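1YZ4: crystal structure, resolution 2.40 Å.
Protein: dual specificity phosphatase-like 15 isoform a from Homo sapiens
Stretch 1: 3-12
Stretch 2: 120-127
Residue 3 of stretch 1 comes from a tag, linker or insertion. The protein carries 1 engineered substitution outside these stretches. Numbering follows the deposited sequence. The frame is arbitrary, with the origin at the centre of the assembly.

Stretch 1 (3-12) HMGNGMTKVL
Stretch 2 (120-127) AIKATRPI

Two segments of one chain, more than a hundred residues apart in sequence, meet over a modest 365 Å² of buried surface. Residues 3-8 run as loop and lead into a strand at 9-12; in the partner, the helix that holds Ala-120 and Ile-121 gives way to an irregular run through Pro-126. The register is set by two close approaches: the CA atoms of Met-4 and Arg-125 lie 6.4 Å apart, those of Val-11 and Ile-121 6.6 Å. As one stretch advances, the other therefore retreats.

Thr-124, which loses the most surface here, lies just past the helix with phi/psi of -110/13°. Its backbone N donates to Ile-121 O at 2.9 Å, and its side chain, chi1 65° (p), brings OG1 to within 3.0 Å of that same Ile-121 O, to which it also donates. A threonine suits this turn because its hydroxyl can fold back and donate to the carbonyl that its own backbone N already uses, so that backbone and side chain converge on one acceptor. Across the contact, Thr-124 O packs 3.4 Å from Thr-9 CB.

Thr-9 opens the strand in an extended conformation (-110/134°), with its CA-to-CB bond directed toward the partner and chi1 57° (p). This small, branched side chain offers both a methyl and a hydroxyl in a buried site. Its OG1 accepts a hydrogen bond from Arg-125 NH1 at 3.2 Å, with an N-H...O angle of 140°, so the bond is noticeably bent. The same OG1 comes 3.0 Å from Arg-125 CD, a tight approach, while CG2 lies at the edge of the guanidinium, near its plane.

Arg-125 starts sideways from CA, but its end comes nearer. From a backbone at -178/78°, chi1 to chi3 are all t (-164°, -179°, 175°) and chi4 is 78°, so the arm is extended through chi3 and turns at chi4, carrying the guanidinium alongside the start of the strand. This reach, joined to several donors, is what arginine supplies. Gly-7 O also lies at the guanidinium edge, 4.0 Å from NH1, and water 1 bridges the gap, accepting from Arg-125 NH1 at 2.8 Å and donating to Gly-7 O at 3.3 Å. Gly-7 has phi/psi of 98/-172°, where a CB would jam against the preceding carbonyl oxygen; glycine is thus required by the backbone itself.

At the far end, Val-11 (chi1 -172°, t) places CG1 4.2 Å from CG1 of Ile-121 (chi1 -65°, m; chi2 -180°, t), an apolar contact between two branched side chains. At the other, Met-4 O rests 3.9 Å from Pro-126 CD.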

ATOM      1  N   HIS A   3       0.915   7.502 -20.917  1.00 54.58           N
ATOM      2  CA  HIS A   3       1.877   7.641 -19.829  1.00 55.13           C
ATOM      3  C   HIS A   3       1.352   6.766 -18.702  1.00 55.80           C
ATOM      4  O   HIS A   3       0.146   6.726 -18.465  1.00 56.74           O
ATOM      5  CB  HIS A   3       1.951   9.092 -19.349  1.00 56.41           C
ATOM      6  CG  HIS A   3       0.735   9.546 -18.600  1.00 58.01           C
ATOM      7  ND1 HIS A   3      -0.522   9.574 -19.164  1.00 58.82           N
ATOM      8  CD2 HIS A   3       0.587  10.001 -17.332  1.00 57.59           C
ATOM      9  CE1 HIS A   3      -1.391  10.029 -18.278  1.00 57.75           C
ATOM     10  NE2 HIS A   3      -0.742  10.295 -17.159  1.00 59.36           N
ATOM     11  N   MET A   4       2.243   6.065 -18.008  1.00 56.85           N
ATOM     12  CA  MET A   4       1.807   5.187 -16.930  1.00 58.88           C
ATOM     13  C   MET A   4       1.172   5.984 -15.800  1.00 58.42           C
ATOM     14  O   MET A   4       1.802   6.240 -14.774  1.00 61.01           O
ATOM     15  CB  MET A   4       2.985   4.359 -16.415  1.00 62.34           C
ATOM     16  CG  MET A   4       3.637   3.493 -17.499  1.00 67.31           C
ATOM     17  SD  MET A   4       2.487   2.366 -18.371  1.00 70.00           S
ATOM     18  CE  MET A   4       2.977   0.749 -17.685  1.00 68.65           C
ATOM     19  N   GLY A   5      -0.083   6.373 -16.002  1.00 56.26           N
ATOM     20  CA  GLY A   5      -0.795   7.147 -15.003  1.00 55.00           C
ATOM     21  C   GLY A   5      -2.271   7.314 -15.316  1.00 54.05           C
ATOM     22  O   GLY A   5      -2.776   8.433 -15.376  1.00 54.38           O
ATOM     23  N   ASN A   6      -2.965   6.198 -15.519  1.00 52.72           N
ATOM     24  CA  ASN A   6      -4.397   6.220 -15.810  1.00 48.89           C
ATOM     25  C   ASN A   6      -5.155   5.345 -14.827  1.00 43.79           C
ATOM     26  O   ASN A   6      -5.562   4.226 -15.147  1.00 41.42           O
ATOM     27  CB  ASN A   6      -4.653   5.752 -17.237  1.00 50.34           C
ATOM     28  CG  ASN A   6      -4.280   6.798 -18.249  1.00 52.94           C
ATOM     29  OD1 ASN A   6      -3.234   7.438 -18.129  1.00 53.99           O
ATOM     30  ND2 ASN A   6      -5.127   6.985 -19.258  1.00 54.78           N
ATOM     31  N   GLY A   7      -5.340   5.878 -13.626  1.00 38.77           N
ATOM     32  CA  GLY A   7      -6.029   5.146 -12.587  1.00 33.59           C
ATOM     33  C   GLY A   7      -5.012   4.499 -11.671  1.00 28.60           C
ATOM     34  O   GLY A   7      -3.808   4.749 -11.777  1.00 25.78           O
ATOM     35  N   MET A   8      -5.492   3.667 -10.761  1.00 26.44           N
ATOM     36  CA  MET A   8      -4.598   2.987  -9.842  1.00 24.50           C
ATOM     37  C   MET A   8      -3.534   2.238 -10.642  1.00 24.39           C
ATOM     38  O   MET A   8      -3.762   1.834 -11.780  1.00 21.39           O
ATOM     39  CB  MET A   8      -5.393   2.023  -8.960  1.00 22.38           C
ATOM     40  CG  MET A   8      -6.332   1.101  -9.719  1.00 15.88           C
ATOM     41  SD  MET A   8      -7.431   0.185  -8.609  1.00 14.30           S
ATOM     42  CE  MET A   8      -8.722   1.377  -8.351  1.00 14.92           C
ATOM     43  N   THR A   9      -2.361   2.073 -10.052  1.00 24.75           N
ATOM     44  CA  THR A   9      -1.287   1.378 -10.737  1.00 23.12           C
ATOM     45  C   THR A   9      -1.038   0.027 -10.081  1.00 22.10           C
ATOM     46  O   THR A   9      -0.984  -0.078  -8.855  1.00 18.00           O
ATOM     47  CB  THR A   9       0.013   2.219 -10.725  1.00 23.13           C
ATOM     48  OG1 THR A   9       0.372   2.532  -9.375  1.00 24.54           O
ATOM     49  CG2 THR A   9      -0.187   3.516 -11.497  1.00 18.60           C
ATOM     50  N   LYS A  10      -0.918  -1.009 -10.909  1.00 22.54           N
ATOM     51  CA  LYS A  10      -0.668  -2.361 -10.425  1.00 23.41           C
ATOM     52  C   LYS A  10       0.763  -2.414  -9.911  1.00 23.25           C
ATOM     53  O   LYS A  10       1.709  -2.095 -10.636  1.00 24.48           O
ATOM     54  CB  LYS A  10      -0.854  -3.367 -11.559  1.00 27.75           C
ATOM     55  CG  LYS A  10      -0.885  -4.825 -11.119  1.00 31.18           C
ATOM     56  CD  LYS A  10      -1.168  -5.717 -12.315  1.00 35.53           C
ATOM     57  CE  LYS A  10      -1.536  -7.126 -11.896  1.00 37.84           C
ATOM     58  NZ  LYS A  10      -1.836  -7.989 -13.077  1.00 39.03           N
ATOM     59  N   VAL A  11       0.915  -2.799  -8.649  1.00 21.42           N
ATOM     60  CA  VAL A  11       2.228  -2.885  -8.023  1.00 18.87           C
ATOM     61  C   VAL A  11       2.686  -4.331  -7.988  1.00 17.73           C
ATOM     62  O   VAL A  11       3.876  -4.626  -8.047  1.00 18.24           O
ATOM     63  CB  VAL A  11       2.181  -2.372  -6.575  1.00 16.84           C
ATOM     64  CG1 VAL A  11       3.581  -2.282  -6.016  1.00 10.70           C
ATOM     65  CG2 VAL A  11       1.473  -1.031  -6.523  1.00 14.25           C
ATOM     66  N   LEU A  12       1.717  -5.230  -7.905  1.00 16.51           N
ATOM     67  CA  LEU A  12       1.982  -6.656  -7.834  1.00 15.29           C
ATOM     68  C   LEU A  12       0.630  -7.322  -8.055  1.00 14.70           C
ATOM     69  O   LEU A  12      -0.409  -6.719  -7.784  1.00 10.78           O
ATOM     70  CB  LEU A  12       2.487  -6.999  -6.430  1.00 15.55           C
ATOM     71  CG  LEU A  12       3.792  -7.729  -6.123  1.00 17.60           C
ATOM     72  CD1 LEU A  12       4.972  -7.060  -6.802  1.00 16.46           C
ATOM     73  CD2 LEU A  12       3.981  -7.729  -4.609  1.00 12.99           C
ATOM     74  N   ALA A 120      11.662   0.408  -7.910  1.00 14.43           N
ATOM     75  CA  ALA A 120      10.916  -0.547  -8.717  1.00 16.82           C
ATOM     76  C   ALA A 120       9.469  -0.070  -8.848  1.00 19.26           C
ATOM     77  O   ALA A 120       8.842  -0.215  -9.901  1.00 17.99           O
ATOM     78  CB  ALA A 120      10.973  -1.926  -8.081  1.00 15.30           C
ATOM     79  N   ILE A 121       8.945   0.512  -7.774  1.00 20.06           N
ATOM     80  CA  ILE A 121       7.583   1.014  -7.797  1.00 21.11           C
ATOM     81  C   ILE A 121       7.485   2.222  -8.733  1.00 21.29           C
ATOM     82  O   ILE A 121       6.519   2.348  -9.493  1.00 19.05           O
ATOM     83  CB  ILE A 121       7.111   1.391  -6.374  1.00 22.32           C
ATOM     84  CG1 ILE A 121       7.045   0.127  -5.515  1.00 24.48           C
ATOM     85  CG2 ILE A 121       5.737   2.050  -6.421  1.00 22.13           C
ATOM     86  CD1 ILE A 121       6.588   0.362  -4.081  1.00 28.30           C
ATOM     87  N   LYS A 122       8.496   3.090  -8.694  1.00 20.90           N
ATOM     88  CA  LYS A 122       8.521   4.282  -9.544  1.00 22.64           C
ATOM     89  C   LYS A 122       8.425   3.923 -11.028  1.00 26.33           C
ATOM     90  O   LYS A 122       7.847   4.669 -11.822  1.00 28.78           O
ATOM     91  CB  LYS A 122       9.797   5.099  -9.306  1.00 19.29           C
ATOM     92  CG  LYS A 122       9.794   5.981  -8.047  1.00 17.84           C
ATOM     93  CD  LYS A 122      11.120   6.733  -7.909  1.00 16.67           C
ATOM     94  CE  LYS A 122      11.052   7.888  -6.908  1.00 19.58           C
ATOM     95  NZ  LYS A 122      10.125   8.987  -7.348  1.00 21.59           N
ATOM     96  N   ALA A 123       8.991   2.781 -11.401  1.00 26.74           N
ATOM     97  CA  ALA A 123       8.961   2.341 -12.791  1.00 28.08           C
ATOM     98  C   ALA A 123       7.528   2.210 -13.296  1.00 29.12           C
ATOM     99  O   ALA A 123       7.261   2.426 -14.475  1.00 29.65           O
ATOM    100  CB  ALA A 123       9.691   1.003 -12.933  1.00 26.23           C
ATOM    101  N   THR A 124       6.611   1.864 -12.396  1.00 29.45           N
ATOM    102  CA  THR A 124       5.202   1.693 -12.748  1.00 30.76           C
ATOM    103  C   THR A 124       4.330   2.792 -12.151  1.00 29.04           C
ATOM    104  O   THR A 124       3.105   2.677 -12.123  1.00 29.26           O
ATOM    105  CB  THR A 124       4.663   0.352 -12.236  1.00 33.56           C
ATOM    106  OG1 THR A 124       4.675   0.351 -10.802  1.00 34.41           O
ATOM    107  CG2 THR A 124       5.519  -0.795 -12.746  1.00 37.19           C
ATOM    108  N   ARG A 125       4.965   3.849 -11.666  1.00 25.94           N
ATOM    109  CA  ARG A 125       4.244   4.961 -11.062  1.00 23.62           C
ATOM    110  C   ARG A 125       5.293   5.996 -10.662  1.00 20.63           C
ATOM    111  O   ARG A 125       5.659   6.112  -9.501  1.00 20.75           O
ATOM    112  CB  ARG A 125       3.469   4.473  -9.831  1.00 18.27           C
ATOM    113  CG  ARG A 125       2.394   5.436  -9.349  1.00 17.34           C
ATOM    114  CD  ARG A 125       1.686   4.882  -8.123  1.00 18.05           C
ATOM    115  NE  ARG A 125       0.717   5.819  -7.553  1.00 17.29           N
ATOM    116  CZ  ARG A 125      -0.497   6.050  -8.044  1.00 14.55           C
ATOM    117  NH1 ARG A 125      -0.918   5.416  -9.130  1.00 11.54           N
ATOM    118  NH2 ARG A 125      -1.294   6.914  -7.436  1.00  8.72           N
ATOM    119  N   PRO A 126       5.783   6.769 -11.638  1.00 20.71           N
ATOM    120  CA  PRO A 126       6.802   7.811 -11.468  1.00 19.12           C
ATOM    121  C   PRO A 126       6.496   8.949 -10.498  1.00 20.16           C
ATOM    122  O   PRO A 126       7.381   9.738 -10.171  1.00 21.93           O
ATOM    123  CB  PRO A 126       7.024   8.303 -12.894  1.00 18.51           C
ATOM    124  CG  PRO A 126       5.681   8.119 -13.521  1.00 20.51           C
ATOM    125  CD  PRO A 126       5.278   6.756 -13.022  1.00 21.79           C
ATOM    126  N   ILE A 127       5.254   9.051 -10.043  1.00 18.31           N
ATOM    127  CA  ILE A 127       4.906  10.103  -9.099  1.00 13.58           C
ATOM    128  C   ILE A 127       5.240   9.630  -7.686  1.00 11.78           C
ATOM    129  O   ILE A 127       5.371  10.437  -6.771  1.00  9.34           O
ATOM    130  CB  ILE A 127       3.393  10.459  -9.163  1.00 15.84           C
ATOM    131  CG1 ILE A 127       2.548   9.207  -8.922  1.00 12.45           C
ATOM    132  CG2 ILE A 127       3.057  11.078 -10.511  1.00 13.19           C
ATOM    133  CD1 ILE A 127       1.077   9.488  -8.791  1.00 15.86           C
TER
HETATM  134  O   HOH W   1      -3.103   7.056  -9.593  1.00 17.46           O